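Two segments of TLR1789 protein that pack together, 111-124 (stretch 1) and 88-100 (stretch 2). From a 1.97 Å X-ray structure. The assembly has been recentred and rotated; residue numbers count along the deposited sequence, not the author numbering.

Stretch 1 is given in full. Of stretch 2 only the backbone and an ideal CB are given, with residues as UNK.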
ATOM      1  N   GLU A 111     -11.266   4.348  -1.839  1.00 17.51           N
ATOM      2  CA  GLU A 111     -10.590   5.347  -2.662  1.00 18.08           C
ATOM      3  C   GLU A 111      -9.103   5.565  -2.236  1.00 15.47           C
ATOM      4  O   GLU A 111      -8.218   5.700  -3.093  1.00 15.72           O
ATOM      5  CB  GLU A 111     -11.282   6.696  -2.580  1.00 16.84           C
ATOM      6  CG  GLU A 111     -12.815   6.644  -3.008  1.00 29.91           C
ATOM      7  CD  GLU A 111     -13.562   8.039  -2.842  1.00 39.60           C
ATOM      8  OE1 GLU A 111     -12.972   9.055  -3.288  1.00 43.88           O
ATOM      9  OE2 GLU A 111     -14.723   8.125  -2.299  1.00 42.96           O
ATOM     10  N   LEU A 112      -8.838   5.578  -0.954  1.00 15.84           N
ATOM     11  CA  LEU A 112      -7.451   5.599  -0.488  1.00 14.99           C
ATOM     12  C   LEU A 112      -6.653   4.450  -1.009  1.00 15.20           C
ATOM     13  O   LEU A 112      -5.486   4.627  -1.372  1.00 18.78           O
ATOM     14  CB  LEU A 112      -7.370   5.595   1.025  1.00 16.82           C
ATOM     15  CG  LEU A 112      -5.954   5.929   1.570  1.00 18.22           C
ATOM     16  CD1 LEU A 112      -5.647   7.398   1.474  1.00 22.17           C
ATOM     17  CD2 LEU A 112      -5.953   5.603   3.081  1.00 22.09           C
ATOM     18  N   GLN A 113      -7.207   3.241  -0.989  1.00 14.54           N
ATOM     19  CA  GLN A 113      -6.519   2.079  -1.538  1.00 17.30           C
ATOM     20  C   GLN A 113      -6.309   2.222  -3.064  1.00 17.69           C
ATOM     21  O   GLN A 113      -5.281   1.826  -3.599  1.00 19.78           O
ATOM     22  CB  GLN A 113      -7.348   0.813  -1.257  1.00 17.34           C
ATOM     23  CG  GLN A 113      -6.628  -0.491  -1.608  1.00 23.90           C
ATOM     24  CD  GLN A 113      -5.271  -0.584  -0.901  1.00 31.01           C
ATOM     25  OE1 GLN A 113      -4.299  -0.994  -1.498  1.00 31.67           O
ATOM     26  NE2 GLN A 113      -5.199  -0.112   0.346  1.00 30.24           N
ATOM     27  N   ALA A 114      -7.252   2.802  -3.771  1.00 17.42           N
ATOM     28  CA  ALA A 114      -7.006   3.101  -5.199  1.00 17.83           C
ATOM     29  C   ALA A 114      -5.807   4.084  -5.366  1.00 17.69           C
ATOM     30  O   ALA A 114      -4.952   3.884  -6.259  1.00 18.32           O
ATOM     31  CB  ALA A 114      -8.292   3.656  -5.855  1.00 16.32           C
ATOM     32  N   GLY A 115      -5.705   5.122  -4.521  1.00 15.53           N
ATOM     33  CA  GLY A 115      -4.492   5.934  -4.575  1.00 14.73           C
ATOM     34  C   GLY A 115      -3.204   5.214  -4.221  1.00 14.64           C
ATOM     35  O   GLY A 115      -2.153   5.497  -4.770  1.00 15.80           O
ATOM     36  N   ILE A 116      -3.257   4.327  -3.241  1.00 15.80           N
ATOM     37  CA  ILE A 116      -2.106   3.515  -2.864  1.00 16.34           C
ATOM     38  C   ILE A 116      -1.723   2.692  -4.074  1.00 17.13           C
ATOM     39  O   ILE A 116      -0.524   2.615  -4.441  1.00 18.12           O
ATOM     40  CB  ILE A 116      -2.424   2.611  -1.637  1.00 15.51           C
ATOM     41  CG1 ILE A 116      -2.525   3.482  -0.386  1.00 13.96           C
ATOM     42  CG2 ILE A 116      -1.361   1.537  -1.489  1.00 15.08           C
ATOM     43  CD1 ILE A 116      -2.944   2.686   0.827  1.00 18.03           C
ATOM     44  N   GLU A 117      -2.729   2.187  -4.805  1.00 18.24           N
ATOM     45  CA  GLU A 117      -2.420   1.446  -6.045  1.00 18.92           C
ATOM     46  C   GLU A 117      -1.775   2.324  -7.134  1.00 18.12           C
ATOM     47  O   GLU A 117      -0.929   1.848  -7.887  1.00 17.86           O
ATOM     48  CB  GLU A 117      -3.618   0.712  -6.646  1.00 20.55           C
ATOM     49  CG  GLU A 117      -4.106  -0.470  -5.808  1.00 32.51           C
ATOM     50  CD  GLU A 117      -2.933  -1.283  -5.094  1.00 45.53           C
ATOM     51  OE1 GLU A 117      -1.925  -1.717  -5.756  1.00 48.65           O
ATOM     52  OE2 GLU A 117      -3.036  -1.515  -3.845  1.00 47.70           O
ATOM     53  N   LYS A 118      -2.159   3.593  -7.207  1.00 16.86           N
ATOM     54  CA  LYS A 118      -1.472   4.533  -8.110  1.00 17.49           C
ATOM     55  C   LYS A 118      -0.024   4.727  -7.728  1.00 16.93           C
ATOM     56  O   LYS A 118       0.862   4.910  -8.588  1.00 18.36           O
ATOM     57  CB  LYS A 118      -2.201   5.884  -8.089  1.00 16.08           C
ATOM     58  CG  LYS A 118      -3.410   5.824  -9.101  1.00 18.45           C
ATOM     59  CD  LYS A 118      -4.133   7.179  -9.104  1.00 25.74           C
ATOM     60  CE  LYS A 118      -4.978   7.296  -7.775  1.00 35.10           C
ATOM     61  NZ  LYS A 118      -6.492   7.064  -7.713  1.00 30.39           N
ATOM     62  N   ILE A 119       0.250   4.746  -6.434  1.00 17.13           N
ATOM     63  CA  ILE A 119       1.680   4.899  -6.033  1.00 14.89           C
ATOM     64  C   ILE A 119       2.496   3.642  -6.477  1.00 16.87           C
ATOM     65  O   ILE A 119       3.604   3.749  -7.020  1.00 17.57           O
ATOM     66  CB  ILE A 119       1.780   5.131  -4.521  1.00 14.24           C
ATOM     67  CG1 ILE A 119       1.326   6.533  -4.139  1.00 13.83           C
ATOM     68  CG2 ILE A 119       3.217   4.839  -4.042  1.00 15.00           C
ATOM     69  CD1 ILE A 119       1.137   6.623  -2.543  1.00 12.73           C
ATOM     70  N   ASN A 120       1.962   2.463  -6.223  1.00 17.46           N
ATOM     71  CA  ASN A 120       2.681   1.187  -6.537  1.00 19.82           C
ATOM     72  C   ASN A 120       2.833   1.067  -8.026  1.00 20.85           C
ATOM     73  O   ASN A 120       3.837   0.541  -8.504  1.00 20.62           O
ATOM     74  CB  ASN A 120       1.914  -0.019  -5.995  1.00 19.25           C
ATOM     75  CG  ASN A 120       1.860  -0.037  -4.455  1.00 18.96           C
ATOM     76  OD1 ASN A 120       2.690   0.612  -3.792  1.00 20.28           O
ATOM     77  ND2 ASN A 120       0.904  -0.788  -3.881  1.00 16.42           N
ATOM     78  N   THR A 121       1.856   1.600  -8.785  1.00 21.33           N
ATOM     79  CA  THR A 121       1.976   1.636 -10.239  1.00 19.73           C
ATOM     80  C   THR A 121       3.041   2.638 -10.672  1.00 21.13           C
ATOM     81  O   THR A 121       3.803   2.357 -11.582  1.00 22.41           O
ATOM     82  CB  THR A 121       0.613   1.961 -10.946  1.00 20.39           C
ATOM     83  OG1 THR A 121      -0.330   0.962 -10.575  1.00 16.73           O
ATOM     84  CG2 THR A 121       0.761   1.961 -12.440  1.00 20.33           C
ATOM     85  N   PHE A 122       3.123   3.797 -10.038  1.00 22.31           N
ATOM     86  CA  PHE A 122       4.231   4.696 -10.325  1.00 23.43           C
ATOM     87  C   PHE A 122       5.597   3.983 -10.154  1.00 24.66           C
ATOM     88  O   PHE A 122       6.425   4.010 -11.076  1.00 24.63           O
ATOM     89  CB  PHE A 122       4.169   5.970  -9.511  1.00 23.41           C
ATOM     90  CG  PHE A 122       5.474   6.750  -9.501  1.00 27.02           C
ATOM     91  CD1 PHE A 122       5.744   7.693 -10.517  1.00 30.05           C
ATOM     92  CD2 PHE A 122       6.431   6.525  -8.493  1.00 24.81           C
ATOM     93  CE1 PHE A 122       6.964   8.433 -10.524  1.00 29.29           C
ATOM     94  CE2 PHE A 122       7.662   7.229  -8.475  1.00 25.57           C
ATOM     95  CZ  PHE A 122       7.937   8.193  -9.496  1.00 30.88           C
ATOM     96  N   TYR A 123       5.816   3.295  -9.046  1.00 23.57           N
ATOM     97  CA  TYR A 123       7.090   2.547  -8.936  1.00 24.94           C
ATOM     98  C   TYR A 123       7.279   1.530 -10.062  1.00 26.07           C
ATOM     99  O   TYR A 123       8.336   1.478 -10.684  1.00 26.18           O
ATOM    100  CB  TYR A 123       7.153   1.797  -7.602  1.00 22.17           C
ATOM    101  CG  TYR A 123       7.288   2.763  -6.408  1.00 19.98           C
ATOM    102  CD1 TYR A 123       8.342   3.672  -6.342  1.00 18.18           C
ATOM    103  CD2 TYR A 123       6.394   2.726  -5.317  1.00 17.12           C
ATOM    104  CE1 TYR A 123       8.485   4.585  -5.224  1.00 14.92           C
ATOM    105  CE2 TYR A 123       6.550   3.642  -4.186  1.00 16.45           C
ATOM    106  CZ  TYR A 123       7.580   4.543  -4.164  1.00 18.55           C
ATOM    107  OH  TYR A 123       7.783   5.437  -3.113  1.00 20.14           O
ATOM    108  N   ARG A 124       6.281   0.701 -10.278  1.00 26.38           N
ATOM    109  CA  ARG A 124       6.431  -0.435 -11.177  1.00 30.56           C
ATOM    110  C   ARG A 124       6.628  -0.001 -12.595  1.00 30.47           C
ATOM    111  O   ARG A 124       7.408  -0.591 -13.288  1.00 31.11           O
ATOM    112  CB  ARG A 124       5.193  -1.322 -11.104  1.00 31.62           C
ATOM    113  CG  ARG A 124       5.426  -2.816 -11.290  1.00 37.30           C
ATOM    114  CD  ARG A 124       4.119  -3.580 -10.918  1.00 43.38           C
ATOM    115  NE  ARG A 124       2.959  -2.881 -11.485  1.00 45.39           N
ATOM    116  CZ  ARG A 124       1.944  -2.340 -10.789  1.00 47.54           C
ATOM    117  NH1 ARG A 124       1.846  -2.439  -9.435  1.00 43.23           N
ATOM    118  NH2 ARG A 124       0.999  -1.709 -11.490  1.00 43.03           N
ATOM    119  N   UNK A  88      11.767   8.781  -1.752  1.00 27.77           N
ATOM    120  CA  UNK A  88      12.914   9.448  -2.413  1.00 29.54           C
ATOM    121  C   UNK A  88      12.517   9.727  -3.847  1.00 27.66           C
ATOM    122  O   UNK A  88      12.352  10.868  -4.219  1.00 27.87           O
ATOM    123  CB  UNK A  88      14.183   8.596  -2.356  1.00 29.54           C
ATOM    124  N   UNK A  89      12.383   8.680  -4.654  1.00 26.17           N
ATOM    125  CA  UNK A  89      11.981   8.876  -6.052  1.00 25.25           C
ATOM    126  C   UNK A  89      10.513   9.219  -6.228  1.00 24.59           C
ATOM    127  O   UNK A  89      10.154   9.797  -7.243  1.00 25.01           O
ATOM    128  CB  UNK A  89      12.295   7.615  -6.859  1.00 25.25           C
ATOM    129  N   UNK A  90       9.683   8.833  -5.255  1.00 23.81           N
ATOM    130  CA  UNK A  90       8.324   9.379  -5.099  1.00 22.51           C
ATOM    131  C   UNK A  90       8.369  10.666  -4.319  1.00 22.70           C
ATOM    132  O   UNK A  90       8.808  10.719  -3.156  1.00 25.33           O
ATOM    133  CB  UNK A  90       7.401   8.377  -4.402  1.00 22.51           C
ATOM    134  N   UNK A  91       7.993  11.756  -4.948  1.00 23.95           N
ATOM    135  CA  UNK A  91       8.078  13.039  -4.244  1.00 23.61           C
ATOM    136  C   UNK A  91       6.760  13.300  -3.531  1.00 24.16           C
ATOM    137  O   UNK A  91       5.688  12.837  -3.967  1.00 23.13           O
ATOM    138  CB  UNK A  91       8.406  14.180  -5.209  1.00 23.61           C
ATOM    139  N   UNK A  92       6.831  14.043  -2.412  1.00 26.67           N
ATOM    140  CA  UNK A  92       5.638  14.527  -1.746  1.00 26.81           C
ATOM    141  C   UNK A  92       4.695  15.245  -2.737  1.00 26.28           C
ATOM    142  O   UNK A  92       3.483  15.098  -2.637  1.00 26.25           O
ATOM    143  CB  UNK A  92       6.027  15.466  -0.602  1.00 26.81           C
ATOM    144  N   UNK A  93       5.224  15.977  -3.707  1.00 26.80           N
ATOM    145  CA  UNK A  93       4.345  16.633  -4.702  1.00 28.16           C
ATOM    146  C   UNK A  93       3.545  15.651  -5.583  1.00 27.15           C
ATOM    147  O   UNK A  93       2.413  15.935  -5.998  1.00 27.77           O
ATOM    148  CB  UNK A  93       5.191  17.531  -5.607  1.00 28.16           C
ATOM    149  N   UNK A  94       4.175  14.535  -5.945  1.00 26.58           N
ATOM    150  CA  UNK A  94       3.480  13.490  -6.717  1.00 25.04           C
ATOM    151  C   UNK A  94       2.367  12.838  -5.882  1.00 22.03           C
ATOM    152  O   UNK A  94       1.286  12.550  -6.372  1.00 21.00           O
ATOM    153  CB  UNK A  94       4.474  12.426  -7.186  1.00 25.04           C
ATOM    154  N   UNK A  95       2.661  12.581  -4.608  1.00 21.85           N
ATOM    155  CA  UNK A  95       1.644  12.116  -3.646  1.00 21.31           C
ATOM    156  C   UNK A  95       0.470  13.087  -3.564  1.00 22.28           C
ATOM    157  O   UNK A  95      -0.697  12.646  -3.643  1.00 24.41           O
ATOM    158  CB  UNK A  95       2.264  11.937  -2.259  1.00 21.31           C
ATOM    159  N   UNK A  96       0.751  14.398  -3.532  1.00 22.92           N
ATOM    160  CA  UNK A  96      -0.307  15.441  -3.445  1.00 23.65           C
ATOM    161  C   UNK A  96      -1.166  15.416  -4.690  1.00 23.88           C
ATOM    162  O   UNK A  96      -2.408  15.496  -4.633  1.00 23.38           O
ATOM    163  CB  UNK A  96       0.301  16.833  -3.263  1.00 23.65           C
ATOM    164  N   UNK A  97      -0.514  15.284  -5.838  1.00 25.43           N
ATOM    165  CA  UNK A  97      -1.256  15.151  -7.099  1.00 26.37           C
ATOM    166  C   UNK A  97      -2.136  13.866  -7.178  1.00 25.66           C
ATOM    167  O   UNK A  97      -3.304  13.916  -7.573  1.00 25.22           O
ATOM    168  CB  UNK A  97      -0.262  15.158  -8.262  1.00 26.37           C
ATOM    169  N   UNK A  98      -1.600  12.701  -6.826  1.00 23.09           N
ATOM    170  CA  UNK A  98      -2.434  11.462  -6.777  1.00 20.99           C
ATOM    171  C   UNK A  98      -3.713  11.591  -5.928  1.00 20.11           C
ATOM    172  O   UNK A  98      -4.815  11.224  -6.365  1.00 19.06           O
ATOM    173  CB  UNK A  98      -1.597  10.309  -6.220  1.00 20.99           C
ATOM    174  N   UNK A  99      -3.585  12.220  -4.773  1.00 19.44           N
ATOM    175  CA  UNK A  99      -4.651  12.276  -3.831  1.00 18.93           C
ATOM    176  C   UNK A  99      -5.484  13.572  -3.913  1.00 19.33           C
ATOM    177  O   UNK A  99      -6.548  13.585  -3.321  1.00 18.82           O
ATOM    178  CB  UNK A  99      -4.072  12.109  -2.425  1.00 18.93           C
ATOM    179  N   UNK A 100      -5.055  14.606  -4.662  1.00 18.82           N
ATOM    180  CA  UNK A 100      -5.871  15.865  -4.841  1.00 21.54           C
ATOM    181  C   UNK A 100      -7.388  15.665  -5.019  1.00 22.07           C
ATOM    182  O   UNK A 100      -8.160  16.427  -4.394  1.00 22.26           O
ATOM    183  CB  UNK A 100      -5.358  16.623  -6.067  1.00 21.54           C
TER

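The 92-99 segment of stretch 2 is a helix that crosses the helix of stretch 1 at 138°, nearer antiparallel than parallel, with the axes 9.9 Å apart at closest approach.

Position 88 is in a loop (phi/psi -141/-69°) and its CB finds nothing of stretch 1 within 5.5 Å, so almost any residue could stand here; it is Q88. At 89 the CB points sideways, 4.9 Å from F122 CE2 and 5.1 Å from Y123 CE1. A compact or medium apolar group would suit this aromatic border, and V89 fills it: its CG2 lies 3.9 Å from Y123 CE1, at the edge of that ring.

Position 90 points toward stretch 1, and its CB sits tightly, 3.2 Å from Y123 OH. Beyond lie F122 and I119, so an apolar chain without a branch at CB, such as leucine or methionine, would fit. The residue is L90, with CD2 3.7 Å from I119 CG2 and CD1 4.2 Å from F122 CD2.

Position 91 precedes the helix and turns sideways from stretch 1. Serine, threonine, aspartate or asparagine could cap the free amides there. T91 does so, its OG1 accepting from the backbone N of 94 at 3.1 Å. Positions 92 and 93 are helical and out of reach, so polar residues are accommodated: Q92 and E93.

At 94 the CB points toward stretch 1 but has no atom of it within 5.5 Å. A long chain, apolar or with an aliphatic stem, could cross the gap, while a short one would simply leave the contact unmade. K94 brings its CE to 4.2 Å from F122 CD1. Position 95 points sideways, its CB 5.4 Å from I119 CD1; a small or branched apolar residue would suit, and V95 CG2 approaches I119 CD1 at 4.4 Å.

Positions 96 and 97 are out of reach; N96 and E97 occupy them, with E97 OE2 in a long salt bridge to K94 NZ, 3.8 Å away.

Position 98 points toward stretch 1 where the backbones come close, beside G115. Apolar residues, including valine, leucine and isoleucine, are plausible beside I119 and the aliphatic part of K118. I98 places CG2 3.6 Å from K118 CE and CD1 3.8 Å from I119 CG1.

At 99 the CB points sideways with nothing nearby, yet G115 leaves a hollow bordered by L112, I116 and I119. A long apolar or aromatic chain could reach it. F99 is the knob: its CZ lies 3.6 Å from G115 C, and an ideal CB on G115 would clash with F99 CE2 at 2.3 Å. Position 100 is out of reach and undemanding; it is A100.

Stretch 2 (88-100) QVLTQEKVNEIFA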
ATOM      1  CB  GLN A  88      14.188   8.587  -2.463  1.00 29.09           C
ATOM      2  CG  GLN A  88      14.983   8.418  -1.127  1.00 38.06           C
ATOM      3  CD  GLN A  88      14.668   7.041  -0.384  1.00 45.87           C
ATOM      4  OE1 GLN A  88      14.031   6.091  -0.961  1.00 43.13           O
ATOM      5  NE2 GLN A  88      15.111   6.944   0.891  1.00 42.66           N
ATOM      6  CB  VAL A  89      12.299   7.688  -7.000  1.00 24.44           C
ATOM      7  CG1 VAL A  89      13.819   7.540  -7.161  1.00 26.27           C
ATOM      8  CG2 VAL A  89      11.627   6.470  -6.561  1.00 22.31           C
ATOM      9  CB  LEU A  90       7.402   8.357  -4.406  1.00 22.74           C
ATOM     10  CG  LEU A  90       5.922   8.757  -4.080  1.00 22.22           C
ATOM     11  CD1 LEU A  90       4.994   8.832  -5.311  1.00 19.59           C
ATOM     12  CD2 LEU A  90       5.335   7.742  -3.020  1.00 17.75           C
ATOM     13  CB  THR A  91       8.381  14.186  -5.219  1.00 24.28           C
ATOM     14  OG1 THR A  91       7.261  14.350  -6.084  1.00 22.85           O
ATOM     15  CG2 THR A  91       9.660  13.876  -6.077  1.00 25.16           C
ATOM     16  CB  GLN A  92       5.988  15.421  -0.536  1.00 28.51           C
ATOM     17  CG  GLN A  92       4.731  15.891   0.222  1.00 28.43           C
ATOM     18  CD  GLN A  92       3.901  14.718   0.805  1.00 32.41           C
ATOM     19  OE1 GLN A  92       4.440  13.850   1.559  1.00 29.68           O
ATOM     20  NE2 GLN A  92       2.577  14.728   0.527  1.00 26.66           N
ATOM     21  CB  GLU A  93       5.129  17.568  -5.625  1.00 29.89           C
ATOM     22  CG  GLU A  93       5.627  18.871  -4.976  1.00 35.59           C
ATOM     23  CD  GLU A  93       6.790  18.624  -3.997  1.00 44.12           C
ATOM     24  OE1 GLU A  93       7.736  17.842  -4.333  1.00 45.94           O
ATOM     25  OE2 GLU A  93       6.751  19.204  -2.882  1.00 48.90           O
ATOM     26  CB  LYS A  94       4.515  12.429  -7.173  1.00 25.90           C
ATOM     27  CG  LYS A  94       3.952  11.292  -7.969  1.00 24.36           C
ATOM     28  CD  LYS A  94       3.188  11.794  -9.168  1.00 24.93           C
ATOM     29  CE  LYS A  94       2.698  10.604  -9.960  1.00 26.09           C
ATOM     30  NZ  LYS A  94       2.633  10.995 -11.361  1.00 31.62           N
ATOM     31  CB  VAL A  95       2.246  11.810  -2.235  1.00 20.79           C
ATOM     32  CG1 VAL A  95       1.149  11.672  -1.250  1.00 19.56           C
ATOM     33  CG2 VAL A  95       3.074  10.526  -2.260  1.00 18.63           C
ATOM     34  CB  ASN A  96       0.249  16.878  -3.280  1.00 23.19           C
ATOM     35  CG  ASN A  96       0.970  17.114  -1.946  1.00 27.13           C
ATOM     36  OD1 ASN A  96       1.815  18.036  -1.827  1.00 29.30           O
ATOM     37  ND2 ASN A  96       0.660  16.316  -0.941  1.00 25.84           N
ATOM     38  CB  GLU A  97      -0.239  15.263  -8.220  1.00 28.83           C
ATOM     39  CG  GLU A  97      -0.629  14.761  -9.585  1.00 35.48           C
ATOM     40  CD  GLU A  97       0.605  14.717 -10.519  1.00 45.24           C
ATOM     41  OE1 GLU A  97       1.696  15.261 -10.127  1.00 47.37           O
ATOM     42  OE2 GLU A  97       0.478  14.148 -11.637  1.00 48.18           O
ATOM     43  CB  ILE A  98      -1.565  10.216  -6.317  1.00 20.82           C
ATOM     44  CG1 ILE A  98      -0.570   9.881  -7.408  1.00 20.63           C
ATOM     45  CG2 ILE A  98      -2.448   8.975  -5.884  1.00 18.93           C
ATOM     46  CD1 ILE A  98       0.602   9.024  -6.863  1.00 21.29           C
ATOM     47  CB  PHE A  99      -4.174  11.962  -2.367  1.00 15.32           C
ATOM     48  CG  PHE A  99      -3.711  10.540  -2.168  1.00 17.81           C
ATOM     49  CD1 PHE A  99      -2.359  10.220  -2.285  1.00 14.79           C
ATOM     50  CD2 PHE A  99      -4.598   9.503  -1.881  1.00 13.44           C
ATOM     51  CE1 PHE A  99      -1.909   8.900  -2.123  1.00 15.08           C
ATOM     52  CE2 PHE A  99      -4.137   8.221  -1.695  1.00 18.31           C
ATOM     53  CZ  PHE A  99      -2.783   7.907  -1.818  1.00 16.06           C
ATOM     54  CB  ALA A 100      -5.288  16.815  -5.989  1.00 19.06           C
TER
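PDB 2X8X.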